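Local coordinates for nucleocapsid protein (Sin Nombre virus, PDB 2IC6) that probably encapsidates the viral RNA genome as the hantavirus nucleocapsid protein, of which this fragment is the antiparallel coiled-coil domain, at residues Thr6-Ile14 and Leu64-Gln75. The protein carries 1 engineered substitution. Residues are numbered along the deposited sequence; the frame is centred on the assembly and turned at random. Where two conformers were deposited one is given.
Sequences TLKEVQDNI and LKRELADLIAAQ
Leu-68 sinks between Leu-7, Val-10, Gln-11 and Ile-14, a knob-into-hole fit that makes the open end of this antiparallel coiled coil a compact worked example of how two helices of one chain interlock. Helix 6-37 and helix 41-74 fold back on each other as a hairpin; here the axes of the two segments approach to 9.9 Å and their directions differ by 157°, nearly antiparallel, close enough for side chains of one to enter the gaps of the other. The knob is aimed by its first torsion: with CG opposite the backbone N (chi1 -175°), the branched end of Leu-68 swings in against the facing helix, and both methyls make contact. CD1 of Leu-68 comes up to CG of Leu-7 at 4.0 Å, while Leu-68 CD2 lies 3.6 Å from CD1 of Ile-14. Val-10 forms another wall of the hollow, its CG1 passing alongside the Leu-68 CB in the reverse direction. CG2 of Val-10 meets CD1 of Leu-71 tip to tip at 3.7 Å. Toward the chain termini Leu-7 is itself a bump: CD1 and CG of Leu-7 lie against CB of Leu-71, and Leu-7 CD2 reaches CG1 of Ile-72 at 3.7 Å. At the other end Leu-64 packs its CB against CG1 of Ile-14, the buried residue of the contact, and crosses Asn-13 at about a right angle. No hydrogen bond joins the two segments; the amine NZ of Lys-65 is paired in a salt bridge with Glu-18, one turn beyond Ile-14 on helix 6-37. At the root of the extended chain, CG of Lys-65 rests 4.1 Å from the CD1 methyl of Ile-14.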
loop_
_atom_site.group_PDB
_atom_site.type_symbol
_atom_site.label_atom_id
_atom_site.label_comp_id
_atom_site.label_asym_id
_atom_site.label_seq_id
_atom_site.Cartn_x
_atom_site.Cartn_y
_atom_site.Cartn_z
ATOM N N THR A 6 12.362 4.886 19.145
ATOM C CA THR A 6 12.061 5.438 17.816
ATOM C C THR A 6 12.113 4.377 16.693
ATOM O O THR A 6 11.228 4.336 15.804
ATOM C CB THR A 6 12.935 6.626 17.471
ATOM O OG1 THR A 6 12.628 7.684 18.397
ATOM C CG2 THR A 6 12.696 7.066 16.034
ATOM N N LEU A 7 13.170 3.584 16.649
ATOM C CA LEU A 7 13.297 2.568 15.613
ATOM C C LEU A 7 12.173 1.559 15.710
ATOM O O LEU A 7 11.643 1.113 14.692
ATOM C CB LEU A 7 14.653 1.845 15.591
ATOM C CG LEU A 7 15.809 2.637 14.944
ATOM C CD1 LEU A 7 16.262 3.849 15.725
ATOM C CD2 LEU A 7 16.958 1.674 14.684
ATOM N N LYS A 8 11.812 1.133 16.924
ATOM C CA LYS A 8 10.709 0.190 17.051
ATOM C C LYS A 8 9.405 0.840 16.562
ATOM O O LYS A 8 8.581 0.143 15.934
ATOM C CB LYS A 8 10.572 -0.283 18.504
ATOM C CG LYS A 8 9.399 -1.157 18.825
ATOM C CD LYS A 8 9.280 -2.406 17.999
ATOM C CE LYS A 8 8.234 -3.386 18.581
ATOM N NZ LYS A 8 7.894 -4.437 17.573
ATOM N N GLU A 9 9.201 2.137 16.836
ATOM C CA GLU A 9 7.984 2.798 16.386
ATOM C C GLU A 9 7.879 2.756 14.876
ATOM O O GLU A 9 6.796 2.490 14.329
ATOM C CB GLU A 9 7.954 4.232 16.909
ATOM C CG GLU A 9 7.552 4.285 18.303
ATOM C CD GLU A 9 7.485 5.692 18.874
ATOM O OE1 GLU A 9 7.350 5.738 20.126
ATOM O OE2 GLU A 9 7.593 6.735 18.148
ATOM N N VAL A 10 8.973 3.039 14.205
ATOM C CA VAL A 10 9.014 3.020 12.743
ATOM C C VAL A 10 8.762 1.617 12.253
ATOM O O VAL A 10 7.987 1.409 11.315
ATOM C CB VAL A 10 10.314 3.653 12.173
ATOM C CG1 VAL A 10 10.354 3.560 10.640
ATOM C CG2 VAL A 10 10.418 5.156 12.635
ATOM N N GLN A 11 9.457 0.617 12.834
ATOM C CA GLN A 11 9.168 -0.770 12.460
ATOM C C GLN A 11 7.723 -1.165 12.612
ATOM O O GLN A 11 7.174 -1.814 11.726
ATOM C CB GLN A 11 10.021 -1.724 13.292
ATOM C CG GLN A 11 10.045 -3.226 12.769
ATOM C CD GLN A 11 10.477 -3.446 11.265
ATOM O OE1 GLN A 11 11.658 -3.515 10.871
ATOM N NE2 GLN A 11 9.489 -3.570 10.434
ATOM N N ASP A 12 7.054 -0.804 13.708
ATOM C CA ASP A 12 5.648 -1.136 13.880
ATOM C C ASP A 12 4.805 -0.449 12.849
ATOM O O ASP A 12 3.823 -1.021 12.394
ATOM C CB ASP A 12 5.198 -0.813 15.299
ATOM C CG ASP A 12 5.749 -1.794 16.330
ATOM O OD1 ASP A 12 6.297 -2.873 16.003
ATOM O OD2 ASP A 12 5.650 -1.467 17.528
ATOM N N ASN A 13 5.164 0.779 12.487
ATOM C CA ASN A 13 4.415 1.470 11.454
ATOM C C ASN A 13 4.605 0.811 10.093
ATOM O O ASN A 13 3.662 0.712 9.316
ATOM C CB ASN A 13 4.830 2.929 11.458
ATOM C CG ASN A 13 3.828 3.864 10.848
ATOM O OD1 ASN A 13 4.184 5.033 10.580
ATOM N ND2 ASN A 13 2.626 3.424 10.652
ATOM N N ILE A 14 5.798 0.314 9.798
ATOM C CA ILE A 14 6.030 -0.426 8.577
ATOM C C ILE A 14 5.128 -1.643 8.631
ATOM O O ILE A 14 4.472 -1.961 7.654
ATOM C CB ILE A 14 7.530 -0.790 8.416
ATOM C CG1 ILE A 14 8.329 0.491 8.090
ATOM C CG2 ILE A 14 7.792 -1.881 7.350
ATOM C CD1 ILE A 14 9.870 0.321 8.202
ATOM N N LEU A 64 9.051 5.189 4.806
ATOM C CA LEU A 64 9.310 4.618 6.090
ATOM C C LEU A 64 10.585 3.727 6.060
ATOM O O LEU A 64 11.434 3.786 6.948
ATOM C CB LEU A 64 8.151 3.791 6.571
ATOM C CG LEU A 64 6.878 4.537 6.967
ATOM C CD1 LEU A 64 5.728 3.537 7.139
ATOM C CD2 LEU A 64 7.108 5.317 8.294
ATOM N N LYS A 65 10.713 2.904 5.020
ATOM C CA LYS A 65 11.806 1.973 4.943
ATOM C C LYS A 65 13.129 2.713 4.744
ATOM O O LYS A 65 14.165 2.364 5.350
ATOM C CB LYS A 65 11.562 0.972 3.828
ATOM C CG LYS A 65 10.466 -0.006 4.124
ATOM C CD LYS A 65 10.130 -0.873 2.953
ATOM C CE LYS A 65 9.072 -1.842 3.311
ATOM N NZ LYS A 65 8.722 -2.762 2.244
ATOM N N ARG A 66 13.147 3.731 3.897
ATOM C CA ARG A 66 14.384 4.519 3.712
ATOM C C ARG A 66 14.767 5.204 4.999
ATOM O O ARG A 66 15.970 5.330 5.329
ATOM C CB ARG A 66 14.231 5.470 2.537
ATOM C CG ARG A 66 14.365 4.774 1.152
ATOM C CD ARG A 66 14.157 5.724 -0.020
ATOM N NE ARG A 66 14.367 5.112 -1.342
ATOM C CZ ARG A 66 15.544 5.037 -1.986
ATOM N NH1 ARG A 66 16.702 5.533 -1.497
ATOM N NH2 ARG A 66 15.545 4.430 -3.174
ATOM N N GLU A 67 13.798 5.732 5.731
ATOM C CA GLU A 67 14.104 6.393 7.021
ATOM C C GLU A 67 14.599 5.392 8.043
ATOM O O GLU A 67 15.542 5.685 8.780
ATOM C CB GLU A 67 12.929 7.165 7.509
ATOM C CG GLU A 67 12.743 8.365 6.577
ATOM C CD GLU A 67 11.624 9.341 7.001
ATOM O OE1 GLU A 67 11.213 9.345 8.191
ATOM O OE2 GLU A 67 11.321 10.215 6.160
ATOM N N LEU A 68 13.989 4.201 8.157
ATOM C CA LEU A 68 14.507 3.206 9.085
ATOM C C LEU A 68 15.944 2.811 8.750
ATOM O O LEU A 68 16.755 2.633 9.667
ATOM C CB LEU A 68 13.567 1.991 9.094
ATOM C CG LEU A 68 13.949 0.929 10.128
ATOM C CD1 LEU A 68 14.104 1.413 11.542
ATOM C CD2 LEU A 68 12.959 -0.248 10.058
ATOM N N ALA A 69 16.273 2.679 7.467
ATOM C CA ALA A 69 17.624 2.375 7.064
ATOM C C ALA A 69 18.589 3.427 7.642
ATOM O O ALA A 69 19.658 3.091 8.183
ATOM C CB ALA A 69 17.743 2.244 5.623
ATOM N N ASP A 70 18.253 4.694 7.512
ATOM C CA ASP A 70 19.082 5.763 8.029
ATOM C C ASP A 70 19.059 5.826 9.572
ATOM O O ASP A 70 20.109 6.087 10.215
ATOM C CB ASP A 70 18.754 7.120 7.445
ATOM C CG ASP A 70 19.662 7.452 6.319
ATOM O OD1 ASP A 70 19.160 7.557 5.245
ATOM O OD2 ASP A 70 20.916 7.555 6.501
ATOM N N LEU A 71 17.963 5.540 10.226
ATOM C CA LEU A 71 17.933 5.449 11.684
ATOM C C LEU A 71 18.925 4.380 12.185
ATOM O O LEU A 71 19.680 4.591 13.145
ATOM C CB LEU A 71 16.523 5.127 12.202
ATOM C CG LEU A 71 15.504 6.268 12.142
ATOM C CD1 LEU A 71 14.074 5.717 12.364
ATOM C CD2 LEU A 71 15.828 7.362 13.148
ATOM N N ILE A 72 18.918 3.226 11.524
ATOM C CA ILE A 72 19.827 2.115 11.858
ATOM C C ILE A 72 21.268 2.575 11.630
ATOM O O ILE A 72 22.133 2.363 12.480
ATOM C CB ILE A 72 19.478 0.851 11.044
ATOM C CG1 ILE A 72 18.161 0.262 11.526
ATOM C CG2 ILE A 72 20.640 -0.185 11.150
ATOM C CD1 ILE A 72 17.497 -0.765 10.567
ATOM N N ALA A 73 21.576 3.153 10.471
ATOM C CA ALA A 73 22.956 3.524 10.173
ATOM C C ALA A 73 23.491 4.507 11.227
ATOM O O ALA A 73 24.636 4.430 11.667
ATOM C CB ALA A 73 23.033 4.141 8.789
ATOM N N ALA A 74 22.632 5.404 11.714
ATOM C CA ALA A 74 23.075 6.409 12.642
ATOM C C ALA A 74 23.341 5.735 13.962
ATOM O O ALA A 74 24.299 6.058 14.611
ATOM C CB ALA A 74 22.018 7.517 12.785
ATOM N N GLN A 75 22.606 4.724 14.368
ATOM C CA GLN A 75 22.811 4.065 15.644
ATOM C C GLN A 75 24.024 3.137 15.559
ATOM O O GLN A 75 24.652 2.883 16.612
ATOM C CB GLN A 75 21.579 3.278 16.097
ATOM C CG GLN A 75 20.419 4.155 16.487
ATOM C CD GLN A 75 20.720 5.179 17.545
ATOM O OE1 GLN A 75 20.533 6.401 17.370
ATOM N NE2 GLN A 75 21.211 4.700 18.654
#